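Local coordinates for protein tannase (Lactobacillus plantarum, PDB 3WA7) that probably hydrolyses galloyl ester bonds in tannins, as a tannase of the alpha/beta-hydrolase fold, at residues I69-T74 / V134-A139; G115-D120 / E357-G362; R156-G161 / F461-G466; S169-A174 / L397-T402. All coordinates share one frame; numbering follows the deposited sequence.

Contact 1: residues I69-T74 / V134-A139; sequences ILMPNT and VDMKAA
Met71 meets Met136 and Ala139 without any ring or amide among the touching side chains: the one flat group approached is the peptide carbonyl of Ala139, whose O lies 3.8 Å from Met71 CE. The rest is methyl against methyl, in the sheet-to-helix core of an alpha/beta-hydrolase. Helix 131-145 is the connection of a beta-alpha-beta crossover from strand 107-111 to strand 157-160, and it passes over strand 69-72, which lies between those two in the sheet. Both methionines are selenomethionines, introduced as a label. Met71 CB points toward the helix; its chain starts with CG beside the backbone N (chi1 -66°) and then bends at chi3 (77°), which brings CE rather than SE to the helix. Met136 leaves the helix at a slant and bends at chi2 and chi3, so that its own CE comes down to 3.8 Å from Met71 CE. Ala139, one turn further along, has CB 3.9 Å from Met71 CE. Val109 on strand 107-111, with Ile140 and Val143 of the same helix, packs on Met71 as well. The contact is wholly buried and has no hydrogen bond across it. The three methyl carbons form a nearly even triangle, with Met136 CE 4.1 Å from Ala139 CB, while Met71 SE and Met136 SE stay 6.3 Å apart.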
loop_
_atom_site.group_PDB
_atom_site.type_symbol
_atom_site.label_atom_id
_atom_site.label_comp_id
_atom_site.label_asym_id
_atom_site.label_seq_id
_atom_site.Cartn_x
_atom_site.Cartn_y
_atom_site.Cartn_z
ATOM N N ILE A 69 6.431 -14.619 9.340
ATOM C CA ILE A 69 5.147 -14.914 8.724
ATOM C C ILE A 69 4.795 -13.734 7.825
ATOM O O ILE A 69 4.408 -12.666 8.300
ATOM C CB ILE A 69 4.035 -15.119 9.778
ATOM C CG1 ILE A 69 4.377 -16.325 10.660
ATOM C CG2 ILE A 69 2.692 -15.346 9.085
ATOM C CD1 ILE A 69 3.352 -16.603 11.749
ATOM N N LEU A 70 4.969 -13.928 6.523
ATOM C CA LEU A 70 4.666 -12.887 5.547
ATOM C C LEU A 70 3.167 -12.909 5.293
ATOM O O LEU A 70 2.594 -13.972 5.049
ATOM C CB LEU A 70 5.404 -13.159 4.236
ATOM C CG LEU A 70 5.301 -12.086 3.148
ATOM C CD1 LEU A 70 6.125 -10.871 3.555
ATOM C CD2 LEU A 70 5.815 -12.648 1.828
HETATM N N MSE A 71 2.533 -11.743 5.363
HETATM C CA MSE A 71 1.099 -11.655 5.131
HETATM C C MSE A 71 0.819 -10.654 4.023
HETATM O O MSE A 71 0.543 -9.480 4.274
HETATM C CB MSE A 71 0.364 -11.270 6.424
HETATM C CG MSE A 71 0.463 -12.351 7.496
HETATM SE SE MSE A 71 -0.694 -12.059 9.022
HETATM C CE MSE A 71 -2.377 -12.626 8.238
ATOM N N PRO A 72 0.901 -11.115 2.769
ATOM C CA PRO A 72 0.661 -10.279 1.594
ATOM C C PRO A 72 -0.827 -10.189 1.297
ATOM O O PRO A 72 -1.595 -11.071 1.677
ATOM C CB PRO A 72 1.407 -11.023 0.502
ATOM C CG PRO A 72 1.105 -12.461 0.852
ATOM C CD PRO A 72 1.275 -12.488 2.369
ATOM N N ASN A 73 -1.237 -9.117 0.634
ATOM C CA ASN A 73 -2.638 -8.986 0.262
ATOM C C ASN A 73 -2.703 -8.644 -1.221
ATOM O O ASN A 73 -1.745 -8.124 -1.795
ATOM C CB ASN A 73 -3.347 -7.923 1.112
ATOM C CG ASN A 73 -2.951 -6.509 0.744
ATOM O OD1 ASN A 73 -3.297 -6.015 -0.329
ATOM N ND2 ASN A 73 -2.223 -5.847 1.636
ATOM N N THR A 74 -3.834 -8.944 -1.846
ATOM C CA THR A 74 -3.991 -8.692 -3.269
ATOM C C THR A 74 -4.899 -7.503 -3.556
ATOM O O THR A 74 -5.458 -7.386 -4.645
ATOM C CB THR A 74 -4.567 -9.929 -3.961
ATOM O OG1 THR A 74 -5.824 -10.265 -3.360
ATOM C CG2 THR A 74 -3.616 -11.105 -3.813
ATOM N N VAL A 134 -10.273 -3.788 8.694
ATOM C CA VAL A 134 -10.877 -4.628 9.722
ATOM C C VAL A 134 -10.552 -6.082 9.367
ATOM O O VAL A 134 -10.192 -6.877 10.241
ATOM C CB VAL A 134 -12.413 -4.431 9.789
ATOM C CG1 VAL A 134 -13.055 -5.532 10.630
ATOM C CG2 VAL A 134 -12.726 -3.077 10.409
ATOM N N ASP A 135 -10.658 -6.422 8.084
ATOM C CA ASP A 135 -10.357 -7.787 7.648
ATOM C C ASP A 135 -8.879 -8.122 7.816
ATOM O O ASP A 135 -8.535 -9.227 8.226
ATOM C CB ASP A 135 -10.759 -8.006 6.187
ATOM C CG ASP A 135 -12.249 -8.242 6.018
ATOM O OD1 ASP A 135 -12.944 -8.469 7.033
ATOM O OD2 ASP A 135 -12.724 -8.212 4.866
HETATM N N MSE A 136 -8.002 -7.176 7.492
HETATM C CA MSE A 136 -6.571 -7.418 7.640
HETATM C C MSE A 136 -6.263 -7.686 9.113
HETATM O O MSE A 136 -5.491 -8.587 9.446
HETATM C CB MSE A 136 -5.769 -6.209 7.148
HETATM C CG MSE A 136 -4.269 -6.458 7.042
HETATM SE SE MSE A 136 -3.816 -7.767 5.681
HETATM C CE MSE A 136 -3.415 -9.281 6.822
ATOM N N LYS A 137 -6.886 -6.914 9.997
ATOM C CA LYS A 137 -6.670 -7.080 11.430
ATOM C C LYS A 137 -7.247 -8.399 11.934
ATOM O O LYS A 137 -6.645 -9.060 12.784
ATOM C CB LYS A 137 -7.289 -5.908 12.201
ATOM C CG LYS A 137 -6.480 -4.615 12.126
ATOM C CD LYS A 137 -7.275 -3.420 12.656
ATOM C CE LYS A 137 -6.407 -2.165 12.734
ATOM N NZ LYS A 137 -5.337 -2.305 13.762
ATOM N N ALA A 138 -8.413 -8.779 11.420
ATOM C CA ALA A 138 -9.035 -10.034 11.832
ATOM C C ALA A 138 -8.124 -11.194 11.445
ATOM O O ALA A 138 -7.960 -12.146 12.209
ATOM C CB ALA A 138 -10.398 -10.200 11.168
ATOM N N ALA A 139 -7.534 -11.111 10.256
ATOM C CA ALA A 139 -6.634 -12.161 9.787
ATOM C C ALA A 139 -5.398 -12.223 10.678
ATOM O O ALA A 139 -4.923 -13.304 11.020
ATOM C CB ALA A 139 -6.231 -11.903 8.340
#

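Contact 2: residues G115-D120 / E357-G362; sequences GRTTVD and ENNLFG
Arg116 reaches across to Asn359 with NH1, which gives a hydrogen bond to Asn359 OD1 at 2.9 Å, bent only modestly (N-H...O 158°). The oxygen sits at the guanidinium edge, almost exactly in its plane, and accepts the N-H on a lone pair within its own carbonyl plane. The amide itself stands steeply to the guanidinium, 79° between planes. With chi1 at 60°, Arg116 CG is tucked between the backbone N and the carbonyl carbon, and the chain then runs out extended past the amide, Arg116 CG passing 3.3 Å from Asn359 OD1. A water adds a second bridge: it donates to Arg116 O at 2.7 Å and accepts from Asn359 ND2 at 3.1 Å. The loop after strand 107-111 thus grips the end of helix 356-360, part of the long insertion between strands 199-203 and 410-414, where alpha/beta-hydrolases commonly carry a lid. Further out, Arg116 NE donates to Gly77 O, and Asn359 ND2, besides the water, to Lys367 O, fixing the rotation of both groups. Arg116 is itself the second residue of a type I turn from Gly115 to Thr118, tied twice, by Thr118 N to Gly115 O at 2.9 Å and by Gly115 N to Thr118 OG1 at 3.0 Å.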
loop_
_atom_site.group_PDB
_atom_site.type_symbol
_atom_site.label_atom_id
_atom_site.label_comp_id
_atom_site.label_asym_id
_atom_site.label_seq_id
_atom_site.Cartn_x
_atom_site.Cartn_y
_atom_site.Cartn_z
ATOM N N GLY A 115 -13.584 -5.563 -0.271
ATOM C CA GLY A 115 -13.322 -4.331 -0.994
ATOM C C GLY A 115 -14.601 -3.547 -1.219
ATOM O O GLY A 115 -15.691 -4.035 -0.912
ATOM N N ARG A 116 -14.471 -2.353 -1.788
ATOM C CA ARG A 116 -15.607 -1.458 -2.015
ATOM C C ARG A 116 -16.785 -2.011 -2.806
ATOM O O ARG A 116 -17.897 -1.501 -2.691
ATOM C CB ARG A 116 -15.119 -0.154 -2.663
ATOM C CG ARG A 116 -14.422 -0.323 -4.016
ATOM C CD ARG A 116 -13.708 0.971 -4.401
ATOM N NE ARG A 116 -12.910 0.848 -5.619
ATOM C CZ ARG A 116 -13.389 0.968 -6.854
ATOM N NH1 ARG A 116 -14.679 1.217 -7.055
ATOM N NH2 ARG A 116 -12.572 0.853 -7.894
ATOM N N THR A 117 -16.554 -3.052 -3.597
ATOM C CA THR A 117 -17.621 -3.648 -4.394
ATOM C C THR A 117 -18.223 -4.892 -3.742
ATOM O O THR A 117 -19.187 -5.458 -4.255
ATOM C CB THR A 117 -17.113 -4.041 -5.800
ATOM O OG1 THR A 117 -15.940 -4.854 -5.673
ATOM C CG2 THR A 117 -16.785 -2.800 -6.623
ATOM N N THR A 118 -17.656 -5.317 -2.618
ATOM C CA THR A 118 -18.150 -6.501 -1.921
ATOM C C THR A 118 -19.562 -6.305 -1.380
ATOM O O THR A 118 -19.837 -5.333 -0.677
ATOM C CB THR A 118 -17.245 -6.876 -0.730
ATOM O OG1 THR A 118 -15.929 -7.179 -1.204
ATOM C CG2 THR A 118 -17.809 -8.095 0.005
ATOM N N VAL A 119 -20.457 -7.226 -1.717
ATOM C CA VAL A 119 -21.826 -7.151 -1.225
ATOM C C VAL A 119 -22.128 -8.463 -0.525
ATOM O O VAL A 119 -21.494 -9.482 -0.816
ATOM C CB VAL A 119 -22.848 -6.946 -2.372
ATOM C CG1 VAL A 119 -22.580 -5.627 -3.079
ATOM C CG2 VAL A 119 -22.776 -8.105 -3.356
ATOM N N ASP A 120 -23.072 -8.442 0.410
ATOM C CA ASP A 120 -23.429 -9.665 1.106
ATOM C C ASP A 120 -24.481 -10.418 0.294
ATOM O O ASP A 120 -24.797 -10.043 -0.837
ATOM C CB ASP A 120 -23.936 -9.372 2.530
ATOM C CG ASP A 120 -25.210 -8.539 2.552
ATOM O OD1 ASP A 120 -25.869 -8.411 1.502
ATOM O OD2 ASP A 120 -25.558 -8.023 3.633
ATOM N N GLU A 357 -11.639 6.004 -4.681
ATOM C CA GLU A 357 -11.648 6.491 -3.311
ATOM C C GLU A 357 -13.031 7.007 -2.902
ATOM O O GLU A 357 -13.428 6.867 -1.746
ATOM C CB GLU A 357 -10.594 7.589 -3.122
ATOM C CG GLU A 357 -9.141 7.109 -3.227
ATOM C CD GLU A 357 -8.700 6.837 -4.656
ATOM O OE1 GLU A 357 -9.232 7.481 -5.581
ATOM O OE2 GLU A 357 -7.801 5.991 -4.854
ATOM N N ASN A 358 -13.766 7.607 -3.837
ATOM C CA ASN A 358 -15.110 8.100 -3.519
ATOM C C ASN A 358 -15.980 6.908 -3.100
ATOM O O ASN A 358 -16.738 6.980 -2.130
ATOM C CB ASN A 358 -15.749 8.787 -4.737
ATOM C CG ASN A 358 -15.170 10.171 -5.010
ATOM O OD1 ASN A 358 -14.709 10.455 -6.115
ATOM N ND2 ASN A 358 -15.202 11.037 -4.004
ATOM N N ASN A 359 -15.850 5.812 -3.844
ATOM C CA ASN A 359 -16.602 4.581 -3.601
ATOM C C ASN A 359 -16.148 3.932 -2.290
ATOM O O ASN A 359 -16.955 3.360 -1.562
ATOM C CB ASN A 359 -16.385 3.626 -4.780
ATOM C CG ASN A 359 -17.286 2.404 -4.741
ATOM O OD1 ASN A 359 -16.943 1.368 -5.310
ATOM N ND2 ASN A 359 -18.447 2.523 -4.097
ATOM N N LEU A 360 -14.852 4.018 -1.999
ATOM C CA LEU A 360 -14.310 3.468 -0.756
ATOM C C LEU A 360 -14.988 4.129 0.441
ATOM O O LEU A 360 -15.312 3.469 1.429
ATOM C CB LEU A 360 -12.797 3.724 -0.664
ATOM C CG LEU A 360 -12.173 3.537 0.724
ATOM C CD1 LEU A 360 -12.206 2.056 1.112
ATOM C CD2 LEU A 360 -10.735 4.065 0.719
ATOM N N PHE A 361 -15.197 5.440 0.346
ATOM C CA PHE A 361 -15.811 6.189 1.434
ATOM C C PHE A 361 -17.336 6.200 1.469
ATOM O O PHE A 361 -17.942 6.951 2.237
ATOM C CB PHE A 361 -15.269 7.621 1.458
ATOM C CG PHE A 361 -13.909 7.742 2.098
ATOM C CD1 PHE A 361 -12.781 8.029 1.335
ATOM C CD2 PHE A 361 -13.759 7.568 3.471
ATOM C CE1 PHE A 361 -11.523 8.145 1.931
ATOM C CE2 PHE A 361 -12.508 7.680 4.079
ATOM C CZ PHE A 361 -11.389 7.970 3.307
ATOM N N GLY A 362 -17.962 5.379 0.636
ATOM C CA GLY A 362 -19.410 5.301 0.675
ATOM C C GLY A 362 -19.734 4.440 1.884
ATOM O O GLY A 362 -18.819 3.933 2.538
HETATM O O HOH W 1 -19.824 -0.241 -4.108
#

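Contact 3: residues R156-G161 / F461-G466; sequences RIITNG and FSWIDG
Ile158 of strand 157-160 faces Ile464 of helix 457-468 with their CA atoms 8.4 Å apart, the nearest CA pair of the two segments. Ile158 and Ile464 both turn their CB atoms toward the other segment and carry most of the contact. In Ile158, CG1 lies anti to the carbonyl carbon (chi1 -57°) and CD1 continues outward from it with the chain straight at chi2, which makes CD1 the probe. It lands between the two branches of Ile464, nearer to one of them, with Ile158 CD1 3.6 Å from Ile464 CG2 and, a little further off, 4.0 Å from Ile464 CG1. The two branched chains meet at a slant, so one methyl lies against several atoms of the other chain. Ile158 CG2 serves the second neighbour: Trp463 CZ3 is 4.4 Å from it, the indole meeting the methyl with its six-membered ring at an oblique tilt. Trp463 also lies on Ala199 of the next strand, and thus spans the two strands.

In this alpha/beta-hydrolase fold, strand 157-160 runs directly into Gly161, the first glycine of what is probably the nucleophile elbow, with Ser163 at its turn. Asp465 fastens the same helix elsewhere through a salt bridge to Arg104 and hydrogen bonds with Tyr62 and Tyr106. Across the contact itself there is no hydrogen bond or ion pair, so helix and strand hold together here by shape and the burial of hydrocarbon, with directional bonding left to other residues of the helix.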
loop_
_atom_site.group_PDB
_atom_site.type_symbol
_atom_site.label_atom_id
_atom_site.label_comp_id
_atom_site.label_asym_id
_atom_site.label_seq_id
_atom_site.Cartn_x
_atom_site.Cartn_y
_atom_site.Cartn_z
ATOM N N ARG A 156 6.688 -12.213 14.430
ATOM C CA ARG A 156 7.413 -11.761 13.248
ATOM C C ARG A 156 6.503 -11.690 12.024
ATOM O O ARG A 156 6.854 -12.160 10.938
ATOM C CB ARG A 156 8.592 -12.697 12.975
ATOM C CG ARG A 156 9.623 -12.714 14.089
ATOM C CD ARG A 156 10.348 -11.375 14.210
ATOM N NE ARG A 156 11.379 -11.425 15.246
ATOM C CZ ARG A 156 11.175 -11.146 16.530
ATOM N NH1 ARG A 156 9.974 -10.778 16.960
ATOM N NH2 ARG A 156 12.175 -11.262 17.396
ATOM N N ILE A 157 5.323 -11.104 12.210
ATOM C CA ILE A 157 4.370 -10.945 11.120
ATOM C C ILE A 157 4.792 -9.722 10.323
ATOM O O ILE A 157 5.016 -8.653 10.885
ATOM C CB ILE A 157 2.930 -10.734 11.646
ATOM C CG1 ILE A 157 2.414 -12.031 12.281
ATOM C CG2 ILE A 157 2.016 -10.294 10.504
ATOM C CD1 ILE A 157 1.023 -11.908 12.903
ATOM N N ILE A 158 4.919 -9.892 9.015
ATOM C CA ILE A 158 5.326 -8.808 8.137
ATOM C C ILE A 158 4.318 -8.706 7.013
ATOM O O ILE A 158 4.175 -9.626 6.214
ATOM C CB ILE A 158 6.725 -9.073 7.542
ATOM C CG1 ILE A 158 7.730 -9.274 8.679
ATOM C CG2 ILE A 158 7.159 -7.898 6.660
ATOM C CD1 ILE A 158 9.105 -9.682 8.217
ATOM N N THR A 159 3.600 -7.590 6.965
ATOM C CA THR A 159 2.609 -7.403 5.918
ATOM C C THR A 159 3.252 -6.868 4.646
ATOM O O THR A 159 4.321 -6.257 4.680
ATOM C CB THR A 159 1.493 -6.429 6.354
ATOM O OG1 THR A 159 2.077 -5.243 6.912
ATOM C CG2 THR A 159 0.579 -7.088 7.373
ATOM N N ASN A 160 2.599 -7.123 3.520
ATOM C CA ASN A 160 3.088 -6.637 2.240
ATOM C C ASN A 160 1.901 -6.386 1.334
ATOM O O ASN A 160 0.894 -7.088 1.400
ATOM C CB ASN A 160 4.031 -7.650 1.585
ATOM C CG ASN A 160 4.679 -7.102 0.329
ATOM O OD1 ASN A 160 5.166 -5.971 0.314
ATOM N ND2 ASN A 160 4.692 -7.899 -0.731
ATOM N N GLY A 161 2.017 -5.370 0.493
ATOM C CA GLY A 161 0.936 -5.060 -0.418
ATOM C C GLY A 161 1.379 -3.970 -1.366
ATOM O O GLY A 161 2.367 -3.285 -1.105
ATOM N N PHE A 461 13.684 -9.444 0.692
ATOM C CA PHE A 461 14.002 -10.584 1.544
ATOM C C PHE A 461 15.296 -10.355 2.333
ATOM O O PHE A 461 15.455 -10.867 3.442
ATOM C CB PHE A 461 14.103 -11.865 0.703
ATOM C CG PHE A 461 12.786 -12.320 0.111
ATOM C CD1 PHE A 461 12.742 -13.417 -0.747
ATOM C CD2 PHE A 461 11.596 -11.657 0.405
ATOM C CE1 PHE A 461 11.533 -13.846 -1.304
ATOM C CE2 PHE A 461 10.380 -12.080 -0.149
ATOM C CZ PHE A 461 10.352 -13.176 -1.003
ATOM N N SER A 462 16.214 -9.580 1.763
ATOM C CA SER A 462 17.467 -9.276 2.449
ATOM C C SER A 462 17.143 -8.402 3.660
ATOM O O SER A 462 17.723 -8.567 4.737
ATOM C CB SER A 462 18.428 -8.535 1.513
ATOM O OG SER A 462 19.608 -8.156 2.200
ATOM N N TRP A 463 16.209 -7.472 3.472
ATOM C CA TRP A 463 15.778 -6.578 4.547
ATOM C C TRP A 463 15.093 -7.400 5.637
ATOM O O TRP A 463 15.369 -7.228 6.824
ATOM C CB TRP A 463 14.808 -5.527 3.995
ATOM C CG TRP A 463 14.181 -4.630 5.032
ATOM C CD1 TRP A 463 14.790 -3.625 5.732
ATOM C CD2 TRP A 463 12.814 -4.645 5.462
ATOM N NE1 TRP A 463 13.885 -3.012 6.568
ATOM C CE2 TRP A 463 12.665 -3.618 6.423
ATOM C CE3 TRP A 463 11.699 -5.426 5.128
ATOM C CZ2 TRP A 463 11.441 -3.352 7.055
ATOM C CZ3 TRP A 463 10.482 -5.160 5.757
ATOM C CH2 TRP A 463 10.367 -4.130 6.710
ATOM N N ILE A 464 14.200 -8.300 5.236
ATOM C CA ILE A 464 13.500 -9.135 6.203
ATOM C C ILE A 464 14.482 -9.987 7.014
ATOM O O ILE A 464 14.414 -10.021 8.243
ATOM C CB ILE A 464 12.469 -10.057 5.506
ATOM C CG1 ILE A 464 11.321 -9.207 4.944
ATOM C CG2 ILE A 464 11.939 -11.098 6.493
ATOM C CD1 ILE A 464 10.242 -10.004 4.236
ATOM N N ASP A 465 15.400 -10.665 6.331
ATOM C CA ASP A 465 16.377 -11.500 7.021
ATOM C C ASP A 465 17.258 -10.670 7.951
ATOM O O ASP A 465 17.671 -11.139 9.010
ATOM C CB ASP A 465 17.252 -12.255 6.014
ATOM C CG ASP A 465 16.473 -13.298 5.234
ATOM O OD1 ASP A 465 15.331 -13.610 5.630
ATOM O OD2 ASP A 465 17.007 -13.814 4.233
ATOM N N GLY A 466 17.539 -9.435 7.551
ATOM C CA GLY A 466 18.354 -8.565 8.381
ATOM C C GLY A 466 17.656 -8.274 9.699
ATOM O O GLY A 466 18.287 -8.250 10.756
#

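Contact 4: residues S169-A174 / L397-T402; sequences SALAGA and LSYLTT
The helix that follows the probable nucleophile elbow of this alpha/beta-hydrolase, 164-174, ends against Tyr399 of the short helix 398-401, with Leu171 and Ala174 making the touch. Tyr399 CB points toward the longer helix, and with chi1 at -56° CG falls beside the backbone N, laying the ring along the last turn of helix 164-174. The closest approach is to backbone: Ala174 O is 3.1 Å from Tyr399 CB and 3.4 Å from Tyr399 CG, a tight fit at the root of the ring. Further along the ring, on the CD1-CE1 side, Ala174 CB is 4.2 Å from Tyr399 CD1, and Leu171 CD1 comes to 3.7 Å from Tyr399 CE1. Leu171 sets out along the helix flank rather than at Tyr399; its CG lies opposite the backbone N (chi1 -174°), which carries CD1 over to the tyrosine at a slant.

The polar ends are dealt with outside the contact. Tyr399 OH is hydrogen-bonded to Ala393 O, which fixes the far end of the ring. Within the short helix, Ser398 O takes two hydrogens from the same face of its plane: Thr402 N at 3.2 Å and Thr401 OG1 at 3.1 Å, the hydroxyl standing 44° out of that plane. Ala174 O, hydrogen-bonded to Ser405 OG, can lie against Tyr399 CB and CG although these offer it no conventional hydrogen bond. The two helices thus meet through methyl-to-ring packing plus this one close carbonyl, and the polar groups find their bonds elsewhere.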
loop_
_atom_site.group_PDB
_atom_site.type_symbol
_atom_site.label_atom_id
_atom_site.label_comp_id
_atom_site.label_asym_id
_atom_site.label_seq_id
_atom_site.Cartn_x
_atom_site.Cartn_y
_atom_site.Cartn_z
ATOM N N SER A 169 -1.222 -2.497 4.160
ATOM C CA SER A 169 -0.075 -2.992 4.909
ATOM C C SER A 169 0.420 -1.915 5.874
ATOM O O SER A 169 0.654 -2.181 7.055
ATOM C CB SER A 169 1.049 -3.381 3.944
ATOM O OG SER A 169 2.211 -3.785 4.646
ATOM N N ALA A 170 0.570 -0.693 5.369
ATOM C CA ALA A 170 1.037 0.408 6.201
ATOM C C ALA A 170 0.079 0.675 7.359
ATOM O O ALA A 170 0.507 0.884 8.494
ATOM C CB ALA A 170 1.196 1.677 5.358
ATOM N N LEU A 171 -1.219 0.667 7.075
ATOM C CA LEU A 171 -2.207 0.927 8.117
ATOM C C LEU A 171 -2.194 -0.156 9.196
ATOM O O LEU A 171 -2.367 0.144 10.379
ATOM C CB LEU A 171 -3.606 1.044 7.509
ATOM C CG LEU A 171 -4.725 1.456 8.469
ATOM C CD1 LEU A 171 -4.399 2.787 9.156
ATOM C CD2 LEU A 171 -6.012 1.568 7.676
ATOM N N ALA A 172 -1.990 -1.408 8.794
ATOM C CA ALA A 172 -1.935 -2.506 9.755
ATOM C C ALA A 172 -0.764 -2.285 10.709
ATOM O O ALA A 172 -0.883 -2.490 11.916
ATOM C CB ALA A 172 -1.774 -3.845 9.031
ATOM N N GLY A 173 0.369 -1.858 10.164
ATOM C CA GLY A 173 1.532 -1.619 11.001
ATOM C C GLY A 173 1.387 -0.399 11.892
ATOM O O GLY A 173 1.871 -0.381 13.023
ATOM N N ALA A 174 0.701 0.621 11.391
ATOM C CA ALA A 174 0.524 1.854 12.146
ATOM C C ALA A 174 -0.542 1.824 13.238
ATOM O O ALA A 174 -0.399 2.504 14.258
ATOM C CB ALA A 174 0.224 3.004 11.178
ATOM N N LEU A 397 -0.782 7.886 8.840
ATOM C CA LEU A 397 -0.146 9.027 9.490
ATOM C C LEU A 397 -0.762 9.425 10.830
ATOM O O LEU A 397 -0.059 9.900 11.722
ATOM C CB LEU A 397 -0.165 10.239 8.553
ATOM C CG LEU A 397 0.462 10.086 7.164
ATOM C CD1 LEU A 397 0.445 11.441 6.467
ATOM C CD2 LEU A 397 1.891 9.567 7.273
ATOM N N SER A 398 -2.073 9.241 10.964
ATOM C CA SER A 398 -2.785 9.599 12.187
ATOM C C SER A 398 -2.180 8.976 13.441
ATOM O O SER A 398 -2.170 9.589 14.506
ATOM C CB SER A 398 -4.253 9.171 12.082
ATOM O OG SER A 398 -4.903 9.847 11.023
ATOM N N TYR A 399 -1.674 7.757 13.308
ATOM C CA TYR A 399 -1.105 7.042 14.443
ATOM C C TYR A 399 0.312 7.466 14.808
ATOM O O TYR A 399 0.828 7.081 15.855
ATOM C CB TYR A 399 -1.161 5.539 14.175
ATOM C CG TYR A 399 -2.563 5.074 13.874
ATOM C CD1 TYR A 399 -3.070 5.114 12.573
ATOM C CD2 TYR A 399 -3.417 4.677 14.901
ATOM C CE1 TYR A 399 -4.391 4.776 12.307
ATOM C CE2 TYR A 399 -4.739 4.338 14.644
ATOM C CZ TYR A 399 -5.221 4.391 13.350
ATOM O OH TYR A 399 -6.530 4.060 13.096
ATOM N N LEU A 400 0.935 8.267 13.951
ATOM C CA LEU A 400 2.292 8.736 14.211
ATOM C C LEU A 400 2.259 10.102 14.894
ATOM O O LEU A 400 3.234 10.514 15.521
ATOM C CB LEU A 400 3.083 8.825 12.901
ATOM C CG LEU A 400 3.102 7.563 12.031
ATOM C CD1 LEU A 400 3.921 7.820 10.770
ATOM C CD2 LEU A 400 3.685 6.396 12.818
ATOM N N THR A 401 1.132 10.797 14.776
ATOM C CA THR A 401 0.984 12.118 15.383
ATOM C C THR A 401 0.281 12.058 16.738
ATOM O O THR A 401 0.501 12.910 17.596
ATOM C CB THR A 401 0.199 13.071 14.460
ATOM O OG1 THR A 401 -1.092 12.517 14.183
ATOM C CG2 THR A 401 0.943 13.274 13.149
ATOM N N THR A 402 -0.569 11.050 16.921
ATOM C CA THR A 402 -1.298 10.875 18.174
ATOM C C THR A 402 -1.174 9.423 18.619
ATOM O O THR A 402 -1.316 8.510 17.807
ATOM C CB THR A 402 -2.795 11.208 18.005
ATOM O OG1 THR A 402 -2.939 12.569 17.576
ATOM C CG2 THR A 402 -3.537 11.021 19.324
#

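Contacts 1, 3 and 4 are buried packing around the central sheet; contact 2, about 17 Å from the chain centre, is partly exposed and relies on a side-chain hydrogen bond and a water. Contacts 1 and 3 sit on neighbouring strands, joined by Met71 N to Ile158 O at 2.8 Å, and cover opposite faces of that sheet with helices 131-145 and 457-468. Contact 4 adjoins both: Met136 CG packs on Ala172 CB, and Thr159 OG1 meets Ser169 OG at 2.7 Å, probably as a hydrogen bond. Contacts 2 and 4 each tie the hydrolase core to the insertion before strand 410-414, one by polar grip, the other by an aromatic side chain.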